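Local coordinates for protein soluble lytic transglycosylase B3 (PDB 5ANZ) that probably cleaves cell-wall peptidoglycan as a lytic transglycosylase, using a lysozyme-like domain joined to a putative peptidoglycan-binding domain, and binds calcium, at residues D135-E144 / Y332-F343; L368-P379 / A393-F401. All coordinates share one frame; numbering follows the deposited sequence.

Overall arrangement
From the N terminus, the chain runs through several helices before helix 134-145, the first partner of interaction 1. The 187 residues between 135-144 and 332-343 carry the calcium site and the five-stranded antiparallel sheet, and interaction 1 closes this long loop by bringing helix 330-343 back against helix 134-145, inside the transglycosylase domain. A linker then leads to helix 362-374 in the putative peptidoglycan-binding domain. There interaction 2 closes a much shorter connection, 13 residues between 368-379 and 393-401, whose end already belongs to helix 388-401. The two contacts follow one another without nesting or crossing. Their centres lie about 36 Å apart and their nearest atoms about 15 Å, each in a different domain.

Interaction 1 (D135-E144 / Y332-F343); sequences DAVVAIWGME and YALAVGLLADSF
Asp135 meets Ala340 and Phe343 where its backbone carbonyl faces the second helix: Asp135 O lies in the plane of the Phe343 ring at its edge, 3.5 Å from Phe343 CE2, and also meets the Ala340 methyl; the Asp135 carboxylate forms a salt bridge with Lys344. Val138 brings CG1 to CE2 and CZ of the same ring. Ala139 is the first knob, its methyl seated among Val336, Leu339, Ala340 and Phe343, with CB 3.8 Å from Ala340 CB. This small side chain suits the close approach of the axes, 8.3 Å at a crossing angle of 123°. Ile140 reaches across with CD1, which touches Val336 CG1 at 3.8 Å and also the Tyr332 hydroxyl. Met143 forms the second knob; bends at chi2 (-62°) and chi3 (-67°) fold its chain against helix 332-343, laying CG 3.7 Å from Val336 CG2 and CE 3.6 Å from Ala335 CB. At Glu144, OE2 takes a weak hydrogen bond from Tyr332 OH, 2.6 Å away. Glu144 also touches Tyr326, an N-acetylglucosamine-binding residue, so this knobs-into-holes crossing joins two helices of the lysozyme-like domain through a largely buried contact right beside its sugar-binding site.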
# COMPACT_ATOMS: atom_id res chain seq x y z
N ASP A 135 8.76 4.43 14.77
CA ASP A 135 9.46 4.50 13.49
C ASP A 135 8.56 4.01 12.38
O ASP A 135 8.59 4.53 11.26
CB ASP A 135 10.76 3.70 13.50
CG ASP A 135 11.85 4.35 14.36
OD1 ASP A 135 11.71 5.53 14.76
OD2 ASP A 135 12.87 3.66 14.61
N ALA A 136 7.72 3.01 12.68
CA ALA A 136 6.79 2.50 11.68
C ALA A 136 5.65 3.49 11.41
O ALA A 136 5.30 3.71 10.26
CB ALA A 136 6.22 1.16 12.11
N VAL A 137 5.11 4.09 12.47
CA VAL A 137 4.10 5.16 12.31
C VAL A 137 4.64 6.29 11.44
O VAL A 137 3.98 6.73 10.49
CB VAL A 137 3.67 5.71 13.67
CG1 VAL A 137 2.69 6.89 13.50
CG2 VAL A 137 2.99 4.63 14.50
N VAL A 138 5.85 6.74 11.73
CA VAL A 138 6.41 7.84 10.95
C VAL A 138 6.75 7.40 9.52
O VAL A 138 6.58 8.17 8.59
CB VAL A 138 7.65 8.45 11.66
CG1 VAL A 138 8.40 9.42 10.74
CG2 VAL A 138 7.19 9.18 12.95
N ALA A 139 7.16 6.15 9.33
CA ALA A 139 7.43 5.69 7.97
C ALA A 139 6.16 5.67 7.14
O ALA A 139 6.18 6.04 5.97
CB ALA A 139 8.09 4.30 7.99
N ILE A 140 5.05 5.23 7.72
CA ILE A 140 3.78 5.21 6.99
C ILE A 140 3.39 6.65 6.62
O ILE A 140 2.96 6.92 5.49
CB ILE A 140 2.67 4.55 7.83
CG1 ILE A 140 2.90 3.03 8.00
CG2 ILE A 140 1.27 4.83 7.20
CD1 ILE A 140 2.46 2.13 6.83
N TRP A 141 3.55 7.54 7.58
CA TRP A 141 3.24 8.95 7.38
C TRP A 141 4.06 9.52 6.22
O TRP A 141 3.57 10.26 5.38
CB TRP A 141 3.55 9.70 8.68
CG TRP A 141 3.05 11.10 8.83
CD1 TRP A 141 1.99 11.71 8.20
CD2 TRP A 141 3.60 12.07 9.72
NE1 TRP A 141 1.86 13.00 8.67
CE2 TRP A 141 2.84 13.24 9.60
CE3 TRP A 141 4.66 12.04 10.64
CZ2 TRP A 141 3.11 14.38 10.35
CZ3 TRP A 141 4.92 13.16 11.39
CH2 TRP A 141 4.15 14.32 11.24
N GLY A 142 5.34 9.16 6.18
CA GLY A 142 6.20 9.58 5.07
C GLY A 142 5.74 9.02 3.73
O GLY A 142 5.71 9.73 2.73
N MET A 143 5.40 7.73 3.70
CA MET A 143 4.99 7.09 2.46
C MET A 143 3.61 7.55 1.99
O MET A 143 3.36 7.62 0.79
CB MET A 143 5.00 5.56 2.61
CG MET A 143 6.41 4.96 2.68
SD MET A 143 7.38 5.26 1.20
CE MET A 143 6.45 4.27 0.03
N GLU A 144 2.73 7.88 2.93
CA GLU A 144 1.35 8.22 2.56
C GLU A 144 1.20 9.66 2.10
O GLU A 144 0.51 9.91 1.11
CB GLU A 144 0.40 7.95 3.72
CG GLU A 144 0.21 6.46 3.95
CD GLU A 144 -0.48 5.78 2.78
OE1 GLU A 144 -1.33 6.44 2.15
OE2 GLU A 144 -0.18 4.61 2.48
N TYR A 332 5.26 -1.39 -1.76
CA TYR A 332 4.93 -0.39 -0.74
C TYR A 332 5.33 -0.85 0.64
O TYR A 332 5.96 -0.11 1.40
CB TYR A 332 3.43 -0.10 -0.77
CG TYR A 332 2.94 0.74 0.41
CD1 TYR A 332 2.57 0.13 1.61
CD2 TYR A 332 2.82 2.12 0.31
CE1 TYR A 332 2.09 0.89 2.68
CE2 TYR A 332 2.35 2.87 1.38
CZ TYR A 332 2.00 2.25 2.56
OH TYR A 332 1.51 2.98 3.63
N ALA A 333 4.96 -2.08 0.99
CA ALA A 333 5.24 -2.54 2.35
C ALA A 333 6.74 -2.71 2.56
O ALA A 333 7.24 -2.40 3.64
CB ALA A 333 4.48 -3.85 2.64
N LEU A 334 7.46 -3.13 1.53
CA LEU A 334 8.92 -3.20 1.63
C LEU A 334 9.51 -1.81 1.85
O LEU A 334 10.40 -1.62 2.72
CB LEU A 334 9.51 -3.86 0.38
CG LEU A 334 11.02 -4.09 0.37
CD1 LEU A 334 11.48 -4.89 1.57
CD2 LEU A 334 11.38 -4.82 -0.93
N ALA A 335 8.99 -0.82 1.12
CA ALA A 335 9.45 0.57 1.27
C ALA A 335 9.20 1.07 2.68
O ALA A 335 10.07 1.69 3.29
CB ALA A 335 8.76 1.50 0.26
N VAL A 336 8.00 0.84 3.20
CA VAL A 336 7.72 1.24 4.58
C VAL A 336 8.70 0.63 5.57
O VAL A 336 9.23 1.32 6.43
CB VAL A 336 6.28 0.87 4.98
CG1 VAL A 336 6.07 1.07 6.47
CG2 VAL A 336 5.31 1.72 4.18
N GLY A 337 8.94 -0.67 5.47
CA GLY A 337 9.85 -1.32 6.41
C GLY A 337 11.26 -0.78 6.32
O GLY A 337 11.90 -0.49 7.33
N LEU A 338 11.76 -0.66 5.09
CA LEU A 338 13.11 -0.12 4.89
C LEU A 338 13.23 1.36 5.29
O LEU A 338 14.28 1.79 5.77
CB LEU A 338 13.56 -0.29 3.43
CG LEU A 338 13.75 -1.73 2.96
CD1 LEU A 338 13.92 -1.77 1.45
CD2 LEU A 338 14.97 -2.38 3.66
N LEU A 339 12.17 2.13 5.08
CA LEU A 339 12.20 3.52 5.52
C LEU A 339 12.27 3.60 7.06
O LEU A 339 13.05 4.36 7.63
CB LEU A 339 10.98 4.29 5.01
CG LEU A 339 10.92 5.76 5.41
CD1 LEU A 339 12.16 6.55 4.95
CD2 LEU A 339 9.65 6.37 4.81
N ALA A 340 11.43 2.81 7.72
CA ALA A 340 11.47 2.77 9.18
C ALA A 340 12.86 2.37 9.65
O ALA A 340 13.42 3.00 10.55
CB ALA A 340 10.43 1.79 9.72
N ASP A 341 13.44 1.35 9.02
CA ASP A 341 14.81 0.95 9.37
C ASP A 341 15.84 2.07 9.13
O ASP A 341 16.80 2.24 9.88
CB ASP A 341 15.24 -0.27 8.54
CG ASP A 341 14.50 -1.55 8.91
OD1 ASP A 341 13.75 -1.55 9.91
OD2 ASP A 341 14.71 -2.56 8.21
N SER A 342 15.64 2.80 8.04
CA SER A 342 16.57 3.87 7.67
C SER A 342 16.68 4.97 8.72
O SER A 342 17.71 5.62 8.86
CB SER A 342 16.15 4.50 6.34
OG SER A 342 16.19 3.57 5.27
N PHE A 343 15.60 5.21 9.46
CA PHE A 343 15.66 6.27 10.46
C PHE A 343 16.74 6.00 11.51
O PHE A 343 17.30 6.93 12.07
CB PHE A 343 14.31 6.44 11.17
CG PHE A 343 13.17 6.83 10.25
CD1 PHE A 343 13.37 7.66 9.16
CD2 PHE A 343 11.88 6.38 10.53
CE1 PHE A 343 12.31 8.02 8.34
CE2 PHE A 343 10.79 6.72 9.70
CZ PHE A 343 11.00 7.55 8.61
O HOH W 1 13.89 2.11 13.02

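Interaction 2 (L368-P379 / A393-F401); sequences LQRQLAARGHDP and AIRACQQEF
His377 lays its imidazole flat against helix 393-401, with Cys397 N over the ring centre and Ala396 C nearer the rim of the same face; the carbonyl O of Arg375 lies over the opposite face. The edge is used for a hydrogen bond: His377 NE2 donates to Glu400 OE1 at 2.6 Å, almost straight at 177°, with the acceptor in the ring plane. The carboxylate itself is turned 77° from the ring. Its other oxygen, Glu400 OE2, forms a salt bridge with Arg375 NH2 at 2.8 Å, so Glu400 uses separate oxygens for the two basic side chains, and the added positive charge would probably favour its ionised form. One face of the Arg375 guanidinium receives Phe401 CZ toward its rim. A bend at chi3 (52°) carries the Arg375 head to this position, where NE is buried without a polar partner. Cys397 O lies over one face of the Phe401 ring, toward its rim, and Phe401 in turn makes a cation-pi contact with Arg416.

Next to these polar groups the packing is apolar. Leu372 forks over the helix, CD2 resting 3.6 Å from Cys397 CB and CD1 3.8 Å from Ile394 CG1. One turn earlier, Leu368 CD2 crosses the Ile394 side chain, meeting CD1 at 4.0 Å. The methyl of Ala393 packs against the turn, its CB 3.4 Å from His377 O and 3.9 Å from Pro379 CB.

Gly376, with positive phi, is the C-prime residue of a Schellman motif that ends helix 362-374: His377 N bonds Leu372 O and Gly376 N bonds Ala373 O. The chain thereby turns to face helix 388-401. Leu417 of helix 411-417 touches Leu368, Arg375 and Cys397, completing the small three-helix packing expected of a PG_binding_1 peptidoglycan-binding domain.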
# COMPACT_ATOMS: atom_id res chain seq x y z
N LEU A 368 1.70 -11.84 -22.14
CA LEU A 368 2.30 -12.95 -21.39
C LEU A 368 1.25 -13.96 -20.97
O LEU A 368 1.45 -15.17 -21.10
CB LEU A 368 3.03 -12.43 -20.15
CG LEU A 368 3.48 -13.54 -19.19
CD1 LEU A 368 4.51 -14.42 -19.86
CD2 LEU A 368 4.03 -12.95 -17.90
N GLN A 369 0.13 -13.45 -20.47
CA GLN A 369 -0.94 -14.33 -20.01
C GLN A 369 -1.53 -15.12 -21.17
O GLN A 369 -1.84 -16.32 -21.02
CB GLN A 369 -2.03 -13.53 -19.29
CG GLN A 369 -1.64 -13.12 -17.87
CD GLN A 369 -2.59 -12.11 -17.26
OE1 GLN A 369 -3.18 -11.29 -17.97
NE2 GLN A 369 -2.75 -12.16 -15.94
N ARG A 370 -1.67 -14.47 -22.32
CA ARG A 370 -2.21 -15.15 -23.50
C ARG A 370 -1.24 -16.20 -24.03
O ARG A 370 -1.65 -17.28 -24.48
CB ARG A 370 -2.57 -14.13 -24.59
CG ARG A 370 -3.76 -13.25 -24.25
CD ARG A 370 -4.09 -12.30 -25.39
NE ARG A 370 -5.27 -11.49 -25.13
CZ ARG A 370 -5.47 -10.28 -25.62
NH1 ARG A 370 -4.56 -9.73 -26.42
NH2 ARG A 370 -6.58 -9.61 -25.33
N GLN A 371 0.06 -15.91 -23.97
CA GLN A 371 1.08 -16.84 -24.45
C GLN A 371 1.19 -18.05 -23.53
O GLN A 371 1.40 -19.18 -24.00
CB GLN A 371 2.43 -16.14 -24.58
CG GLN A 371 2.58 -15.31 -25.84
CD GLN A 371 2.83 -16.17 -27.06
OE1 GLN A 371 3.97 -16.40 -27.45
NE2 GLN A 371 1.75 -16.66 -27.66
N LEU A 372 1.06 -17.82 -22.23
CA LEU A 372 1.10 -18.91 -21.26
C LEU A 372 -0.06 -19.86 -21.51
O LEU A 372 0.12 -21.09 -21.57
CB LEU A 372 1.04 -18.36 -19.82
CG LEU A 372 2.29 -17.65 -19.30
CD1 LEU A 372 1.95 -16.81 -18.08
CD2 LEU A 372 3.38 -18.67 -18.98
N ALA A 373 -1.26 -19.30 -21.66
CA ALA A 373 -2.45 -20.12 -21.88
C ALA A 373 -2.30 -20.91 -23.17
O ALA A 373 -2.72 -22.07 -23.26
CB ALA A 373 -3.70 -19.26 -21.92
N ALA A 374 -1.66 -20.30 -24.16
CA ALA A 374 -1.48 -20.94 -25.46
C ALA A 374 -0.55 -22.15 -25.41
O ALA A 374 -0.64 -23.04 -26.25
CB ALA A 374 -0.97 -19.93 -26.47
N ARG A 375 0.34 -22.17 -24.42
CA ARG A 375 1.23 -23.31 -24.26
C ARG A 375 0.71 -24.28 -23.21
O ARG A 375 1.41 -25.23 -22.83
CB ARG A 375 2.64 -22.83 -23.89
CG ARG A 375 3.34 -22.10 -25.02
CD ARG A 375 4.75 -21.71 -24.61
NE ARG A 375 5.49 -22.85 -24.09
CZ ARG A 375 6.21 -23.68 -24.83
NH1 ARG A 375 6.28 -23.51 -26.15
NH2 ARG A 375 6.85 -24.70 -24.27
N GLY A 376 -0.50 -24.05 -22.73
CA GLY A 376 -1.11 -24.96 -21.78
C GLY A 376 -0.76 -24.69 -20.33
O GLY A 376 -0.95 -25.55 -19.47
N HIS A 377 -0.23 -23.51 -20.04
CA HIS A 377 -0.02 -23.10 -18.65
C HIS A 377 -1.04 -22.03 -18.32
O HIS A 377 -0.79 -20.85 -18.49
CB HIS A 377 1.40 -22.60 -18.43
CG HIS A 377 2.45 -23.61 -18.79
ND1 HIS A 377 2.58 -24.81 -18.12
CD2 HIS A 377 3.39 -23.61 -19.75
CE1 HIS A 377 3.56 -25.50 -18.66
NE2 HIS A 377 4.08 -24.80 -19.65
N ASP A 378 -2.21 -22.46 -17.85
CA ASP A 378 -3.33 -21.55 -17.65
C ASP A 378 -3.06 -20.57 -16.52
O ASP A 378 -2.82 -20.97 -15.39
CB ASP A 378 -4.60 -22.34 -17.35
CG ASP A 378 -5.74 -21.46 -16.87
OD1 ASP A 378 -5.85 -20.31 -17.36
OD2 ASP A 378 -6.51 -21.92 -16.01
N PRO A 379 -3.09 -19.26 -16.83
CA PRO A 379 -2.85 -18.22 -15.83
C PRO A 379 -4.13 -17.70 -15.19
O PRO A 379 -4.08 -16.74 -14.42
CB PRO A 379 -2.17 -17.12 -16.64
CG PRO A 379 -2.86 -17.21 -17.96
CD PRO A 379 -3.14 -18.69 -18.19
N ALA A 393 1.32 -20.20 -13.29
CA ALA A 393 1.51 -20.50 -14.70
C ALA A 393 2.92 -20.16 -15.12
O ALA A 393 3.55 -20.89 -15.88
CB ALA A 393 0.51 -19.74 -15.54
N ILE A 394 3.41 -19.02 -14.64
CA ILE A 394 4.77 -18.61 -14.95
C ILE A 394 5.76 -19.66 -14.45
O ILE A 394 6.66 -20.06 -15.19
CB ILE A 394 5.08 -17.23 -14.34
CG1 ILE A 394 4.25 -16.17 -15.06
CG2 ILE A 394 6.56 -16.91 -14.46
CD1 ILE A 394 4.29 -14.82 -14.38
N ARG A 395 5.59 -20.11 -13.21
CA ARG A 395 6.51 -21.10 -12.64
C ARG A 395 6.51 -22.40 -13.45
O ARG A 395 7.56 -23.01 -13.65
CB ARG A 395 6.16 -21.39 -11.19
CG ARG A 395 6.37 -20.20 -10.28
CD ARG A 395 6.33 -20.63 -8.83
NE ARG A 395 6.96 -19.63 -7.97
CZ ARG A 395 6.31 -18.70 -7.29
NH1 ARG A 395 4.98 -18.65 -7.35
NH2 ARG A 395 6.98 -17.84 -6.54
N ALA A 396 5.34 -22.83 -13.91
CA ALA A 396 5.28 -24.06 -14.71
C ALA A 396 6.03 -23.88 -16.03
O ALA A 396 6.72 -24.78 -16.51
CB ALA A 396 3.84 -24.46 -14.98
N CYS A 397 5.90 -22.68 -16.60
CA CYS A 397 6.56 -22.39 -17.86
C CYS A 397 8.07 -22.30 -17.67
O CYS A 397 8.85 -22.80 -18.50
CB CYS A 397 6.01 -21.10 -18.45
SG CYS A 397 6.56 -20.79 -20.14
N GLN A 398 8.50 -21.65 -16.59
CA GLN A 398 9.93 -21.55 -16.29
C GLN A 398 10.54 -22.94 -16.15
O GLN A 398 11.61 -23.22 -16.69
CB GLN A 398 10.15 -20.71 -15.03
CG GLN A 398 9.81 -19.24 -15.24
CD GLN A 398 9.85 -18.44 -13.95
OE1 GLN A 398 9.32 -18.87 -12.92
NE2 GLN A 398 10.47 -17.26 -14.00
N GLN A 399 9.85 -23.82 -15.43
CA GLN A 399 10.32 -25.19 -15.25
C GLN A 399 10.39 -25.93 -16.59
O GLN A 399 11.31 -26.72 -16.81
CB GLN A 399 9.41 -25.93 -14.26
CG GLN A 399 9.61 -25.46 -12.83
CD GLN A 399 8.46 -25.83 -11.90
OE1 GLN A 399 7.29 -25.82 -12.31
NE2 GLN A 399 8.78 -26.14 -10.65
N GLU A 400 9.45 -25.66 -17.48
CA GLU A 400 9.46 -26.28 -18.80
C GLU A 400 10.72 -25.89 -19.58
O GLU A 400 11.29 -26.70 -20.32
CB GLU A 400 8.22 -25.89 -19.60
CG GLU A 400 8.11 -26.62 -20.93
CD GLU A 400 6.81 -26.35 -21.66
OE1 GLU A 400 6.04 -25.48 -21.20
OE2 GLU A 400 6.55 -27.01 -22.68
N PHE A 401 11.14 -24.64 -19.39
CA PHE A 401 12.34 -24.12 -20.03
C PHE A 401 13.61 -24.48 -19.25
O PHE A 401 14.72 -24.29 -19.74
CB PHE A 401 12.25 -22.60 -20.17
CG PHE A 401 11.14 -22.13 -21.08
CD1 PHE A 401 10.63 -22.97 -22.06
CD2 PHE A 401 10.62 -20.85 -20.96
CE1 PHE A 401 9.62 -22.54 -22.91
CE2 PHE A 401 9.61 -20.41 -21.81
CZ PHE A 401 9.10 -21.25 -22.78